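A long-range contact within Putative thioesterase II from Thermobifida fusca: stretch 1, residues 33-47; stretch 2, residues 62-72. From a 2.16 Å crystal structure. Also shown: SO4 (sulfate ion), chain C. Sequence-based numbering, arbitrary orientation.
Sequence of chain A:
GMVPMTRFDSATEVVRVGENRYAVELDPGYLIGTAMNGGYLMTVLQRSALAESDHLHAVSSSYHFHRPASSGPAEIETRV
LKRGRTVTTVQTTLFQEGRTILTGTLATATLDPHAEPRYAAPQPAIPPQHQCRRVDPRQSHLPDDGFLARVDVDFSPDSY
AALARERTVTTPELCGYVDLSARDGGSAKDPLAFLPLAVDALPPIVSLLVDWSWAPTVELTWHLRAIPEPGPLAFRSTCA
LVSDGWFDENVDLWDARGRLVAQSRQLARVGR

Stretch 1 33-47: GTAMNGGYLMTVLQR
Stretch 2 62-72: SYHFHRPASSG

Residues 33-37 are a loop, extended at 35-37, leading into helix 38-47. Strand 62-65 crosses the helix at 127° between N-to-C directions, axes 10.6 Å apart, then continues as the loop 66-71. The CA register pairs Ala35 with Pro68 (5.3 Å), Gly38 with Phe65 (8.2 Å) and Met42 with Tyr63 (7.7 Å).

Loop meets loop through one direct hydrogen bond, Met36 N to Ala69 O, 2.9 Å. Water 1 extends it, donating to Met36 O (2.6 Å) and accepting from Ala69 N (3.2 Å). Ala35 CB packs on Pro68 CB at 3.6 Å. Selenomethionine Met36 (m, m, t) reaches along the second loop, its CE 3.2 Å from Ser71 CA.

Asn37 (t) caps the helix: OD1 accepts from Tyr40 N at 3.0 Å. Gly38 leaves a hollow for the Phe65 ring (chi1 m, chi2 81°), with Gly38 CA 3.8 Å from Phe65 CE2. An ideal CB on Gly38 would lie 3.2 Å from Phe65 CE2, which is tight.

Selenomethionine Met42 (m, t, p) touches two rings. Its CG sits over one Tyr63 face, 3.4 Å from the ring centroid; Met42 SE meets the Phe65 edge, 3.9 Å from Phe65 CZ. Tyr63 (chi1 m, chi2 -88°) is edged by Leu45 (m, t), Leu45 CD1 to Tyr63 CE1 4.0 Å. Water 2 lies 2.6 Å from both Tyr63 OH and Gln46 OE1.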

# COMPACT_ATOMS: atom_id res chain seq x y z
N GLY A 33 14.12 -0.94 -21.09
CA GLY A 33 13.48 -1.15 -22.37
C GLY A 33 13.21 0.24 -22.92
O GLY A 33 14.13 1.05 -23.00
N THR A 34 11.96 0.51 -23.32
CA THR A 34 11.60 1.84 -23.82
C THR A 34 11.07 2.78 -22.71
O THR A 34 10.94 4.00 -22.91
CB THR A 34 10.54 1.75 -24.93
OG1 THR A 34 9.36 1.09 -24.44
CG2 THR A 34 11.11 1.01 -26.17
N ALA A 35 10.75 2.20 -21.55
CA ALA A 35 10.24 2.98 -20.42
C ALA A 35 11.27 3.07 -19.31
O ALA A 35 12.08 2.18 -19.13
CB ALA A 35 8.94 2.38 -19.89
N MSE A 36 11.21 4.15 -18.56
CA MSE A 36 12.02 4.30 -17.35
C MSE A 36 11.53 3.40 -16.22
O MSE A 36 10.34 3.20 -16.02
CB MSE A 36 11.93 5.73 -16.88
CG MSE A 36 12.58 6.70 -17.82
SE MSE A 36 14.46 6.63 -17.55
CE MSE A 36 14.92 7.43 -19.11
N ASN A 37 12.48 2.88 -15.45
CA ASN A 37 12.15 2.13 -14.23
C ASN A 37 11.29 3.02 -13.29
O ASN A 37 11.57 4.22 -13.11
CB ASN A 37 13.44 1.67 -13.56
CG ASN A 37 13.23 1.21 -12.12
OD1 ASN A 37 13.41 1.99 -11.18
ND2 ASN A 37 12.84 -0.04 -11.95
N GLY A 38 10.24 2.41 -12.70
CA GLY A 38 9.31 3.11 -11.84
C GLY A 38 9.94 3.69 -10.58
O GLY A 38 9.65 4.82 -10.20
N GLY A 39 10.81 2.91 -9.94
CA GLY A 39 11.50 3.35 -8.73
C GLY A 39 12.34 4.60 -8.92
O GLY A 39 12.48 5.41 -8.00
N TYR A 40 12.92 4.74 -10.11
CA TYR A 40 13.70 5.93 -10.43
C TYR A 40 12.82 7.17 -10.46
O TYR A 40 13.20 8.22 -9.97
CB TYR A 40 14.47 5.72 -11.75
CG TYR A 40 15.14 6.97 -12.29
CD1 TYR A 40 16.23 7.54 -11.64
CD2 TYR A 40 14.66 7.60 -13.44
CE1 TYR A 40 16.83 8.68 -12.13
CE2 TYR A 40 15.25 8.74 -13.93
CZ TYR A 40 16.33 9.28 -13.29
OH TYR A 40 16.92 10.42 -13.81
N LEU A 41 11.63 7.04 -11.04
CA LEU A 41 10.67 8.14 -11.11
C LEU A 41 10.12 8.47 -9.72
O LEU A 41 9.76 9.63 -9.43
CB LEU A 41 9.51 7.79 -12.04
CG LEU A 41 9.82 7.28 -13.46
CD1 LEU A 41 8.51 7.08 -14.17
CD2 LEU A 41 10.72 8.22 -14.27
N MSE A 42 10.05 7.46 -8.85
CA MSE A 42 9.65 7.67 -7.46
C MSE A 42 10.67 8.52 -6.69
O MSE A 42 10.30 9.42 -5.94
CB MSE A 42 9.40 6.34 -6.76
CG MSE A 42 8.00 5.76 -7.10
SE MSE A 42 7.74 3.88 -6.68
CE MSE A 42 8.70 3.81 -5.00
N THR A 43 11.94 8.22 -6.91
CA THR A 43 13.07 8.87 -6.26
C THR A 43 13.05 10.37 -6.53
O THR A 43 13.27 11.19 -5.63
CB THR A 43 14.40 8.24 -6.78
OG1 THR A 43 14.53 6.90 -6.28
CG2 THR A 43 15.58 9.05 -6.35
N VAL A 44 12.78 10.70 -7.79
CA VAL A 44 12.70 12.09 -8.24
C VAL A 44 11.48 12.78 -7.64
O VAL A 44 11.57 13.94 -7.19
CB VAL A 44 12.64 12.14 -9.79
CG1 VAL A 44 12.05 13.45 -10.28
CG2 VAL A 44 14.04 11.92 -10.38
N LEU A 45 10.34 12.10 -7.61
CA LEU A 45 9.14 12.67 -7.03
C LEU A 45 9.31 12.82 -5.53
O LEU A 45 8.88 13.82 -4.95
CB LEU A 45 7.91 11.82 -7.34
CG LEU A 45 7.34 11.80 -8.76
CD1 LEU A 45 5.96 11.11 -8.71
CD2 LEU A 45 7.22 13.20 -9.37
N GLN A 46 9.97 11.86 -4.89
CA GLN A 46 10.21 11.97 -3.45
C GLN A 46 10.96 13.24 -3.14
O GLN A 46 10.64 13.91 -2.15
CB GLN A 46 10.98 10.75 -2.90
CG GLN A 46 11.29 10.84 -1.39
CD GLN A 46 11.90 9.57 -0.82
OE1 GLN A 46 11.26 8.52 -0.79
NE2 GLN A 46 13.14 9.66 -0.33
N ARG A 47 11.96 13.56 -3.97
CA ARG A 47 12.79 14.76 -3.78
C ARG A 47 11.97 16.04 -3.84
O ARG A 47 12.18 16.95 -3.04
CB ARG A 47 13.90 14.84 -4.83
CG ARG A 47 15.09 13.98 -4.51
CD ARG A 47 16.38 14.46 -5.15
NE ARG A 47 17.53 14.06 -4.35
CZ ARG A 47 18.12 12.87 -4.40
NH1 ARG A 47 17.71 11.92 -5.22
NH2 ARG A 47 19.16 12.62 -3.60
N SER A 62 2.42 6.73 -1.60
CA SER A 62 1.56 6.00 -2.54
C SER A 62 1.65 6.62 -3.92
O SER A 62 1.40 7.83 -4.10
CB SER A 62 0.11 6.04 -2.09
OG SER A 62 -0.22 7.31 -1.58
N TYR A 63 1.96 5.78 -4.90
CA TYR A 63 2.16 6.22 -6.26
C TYR A 63 1.23 5.48 -7.22
O TYR A 63 1.12 4.24 -7.17
CB TYR A 63 3.60 5.97 -6.67
CG TYR A 63 4.68 6.70 -5.89
CD1 TYR A 63 5.09 7.97 -6.27
CD2 TYR A 63 5.34 6.08 -4.82
CE1 TYR A 63 6.06 8.64 -5.59
CE2 TYR A 63 6.35 6.75 -4.14
CZ TYR A 63 6.70 8.04 -4.52
OH TYR A 63 7.68 8.75 -3.88
N HIS A 64 0.61 6.24 -8.11
CA HIS A 64 -0.22 5.68 -9.19
C HIS A 64 0.42 6.00 -10.52
O HIS A 64 0.70 7.15 -10.80
CB HIS A 64 -1.63 6.24 -9.10
CG HIS A 64 -2.43 5.62 -7.99
ND1 HIS A 64 -3.37 4.64 -8.21
CD2 HIS A 64 -2.35 5.77 -6.64
CE1 HIS A 64 -3.89 4.28 -7.05
NE2 HIS A 64 -3.28 4.94 -6.08
N PHE A 65 0.68 4.96 -11.33
CA PHE A 65 1.41 5.07 -12.60
C PHE A 65 0.44 5.11 -13.73
O PHE A 65 -0.36 4.19 -13.89
CB PHE A 65 2.35 3.86 -12.79
CG PHE A 65 3.47 3.82 -11.80
CD1 PHE A 65 3.26 3.31 -10.54
CD2 PHE A 65 4.72 4.32 -12.13
CE1 PHE A 65 4.30 3.31 -9.59
CE2 PHE A 65 5.76 4.31 -11.19
CZ PHE A 65 5.55 3.81 -9.93
N HIS A 66 0.50 6.16 -14.54
CA HIS A 66 -0.47 6.34 -15.61
C HIS A 66 0.07 5.92 -16.97
O HIS A 66 -0.64 5.22 -17.73
CB HIS A 66 -0.92 7.80 -15.68
CG HIS A 66 -1.44 8.32 -14.37
ND1 HIS A 66 -2.41 7.67 -13.65
CD2 HIS A 66 -1.12 9.43 -13.66
CE1 HIS A 66 -2.68 8.35 -12.56
NE2 HIS A 66 -1.90 9.42 -12.54
N ARG A 67 1.30 6.35 -17.25
CA ARG A 67 1.97 6.11 -18.53
C ARG A 67 3.47 5.96 -18.35
O ARG A 67 4.04 6.49 -17.38
CB ARG A 67 1.80 7.32 -19.46
CG ARG A 67 0.39 7.66 -19.88
CD ARG A 67 0.36 8.97 -20.63
NE ARG A 67 -1.02 9.38 -20.90
CZ ARG A 67 -1.82 10.02 -20.04
NH1 ARG A 67 -1.40 10.36 -18.82
NH2 ARG A 67 -3.06 10.33 -20.41
N PRO A 68 4.14 5.27 -19.30
CA PRO A 68 5.60 5.17 -19.26
C PRO A 68 6.26 6.49 -19.60
O PRO A 68 5.73 7.23 -20.41
CB PRO A 68 5.91 4.20 -20.41
CG PRO A 68 4.77 4.40 -21.36
CD PRO A 68 3.58 4.54 -20.45
N ALA A 69 7.40 6.76 -18.98
CA ALA A 69 8.24 7.89 -19.35
C ALA A 69 9.47 7.40 -20.11
O ALA A 69 9.87 6.23 -20.01
CB ALA A 69 8.69 8.67 -18.12
N SER A 70 10.07 8.31 -20.88
CA SER A 70 11.30 8.03 -21.59
C SER A 70 12.39 9.00 -21.12
O SER A 70 12.15 9.85 -20.28
CB SER A 70 11.09 8.09 -23.11
OG SER A 70 10.34 9.23 -23.48
N SER A 71 13.60 8.86 -21.65
CA SER A 71 14.68 9.76 -21.27
C SER A 71 14.44 11.22 -21.70
O SER A 71 13.60 11.52 -22.55
CB SER A 71 16.03 9.26 -21.80
OG SER A 71 16.16 9.45 -23.21
N GLY A 72 15.21 12.10 -21.07
CA GLY A 72 15.16 13.52 -21.34
C GLY A 72 14.43 14.29 -20.27
O GLY A 72 14.19 13.77 -19.17
S SO4 C . -3.03 8.87 -24.09
O1 SO4 C . -2.40 7.71 -23.44
O2 SO4 C . -3.60 8.43 -25.36
O3 SO4 C . -4.11 9.39 -23.25
O4 SO4 C . -2.04 9.93 -24.31
O HOH W 1 8.32 4.41 -17.09
O HOH W 2 8.88 7.90 -1.73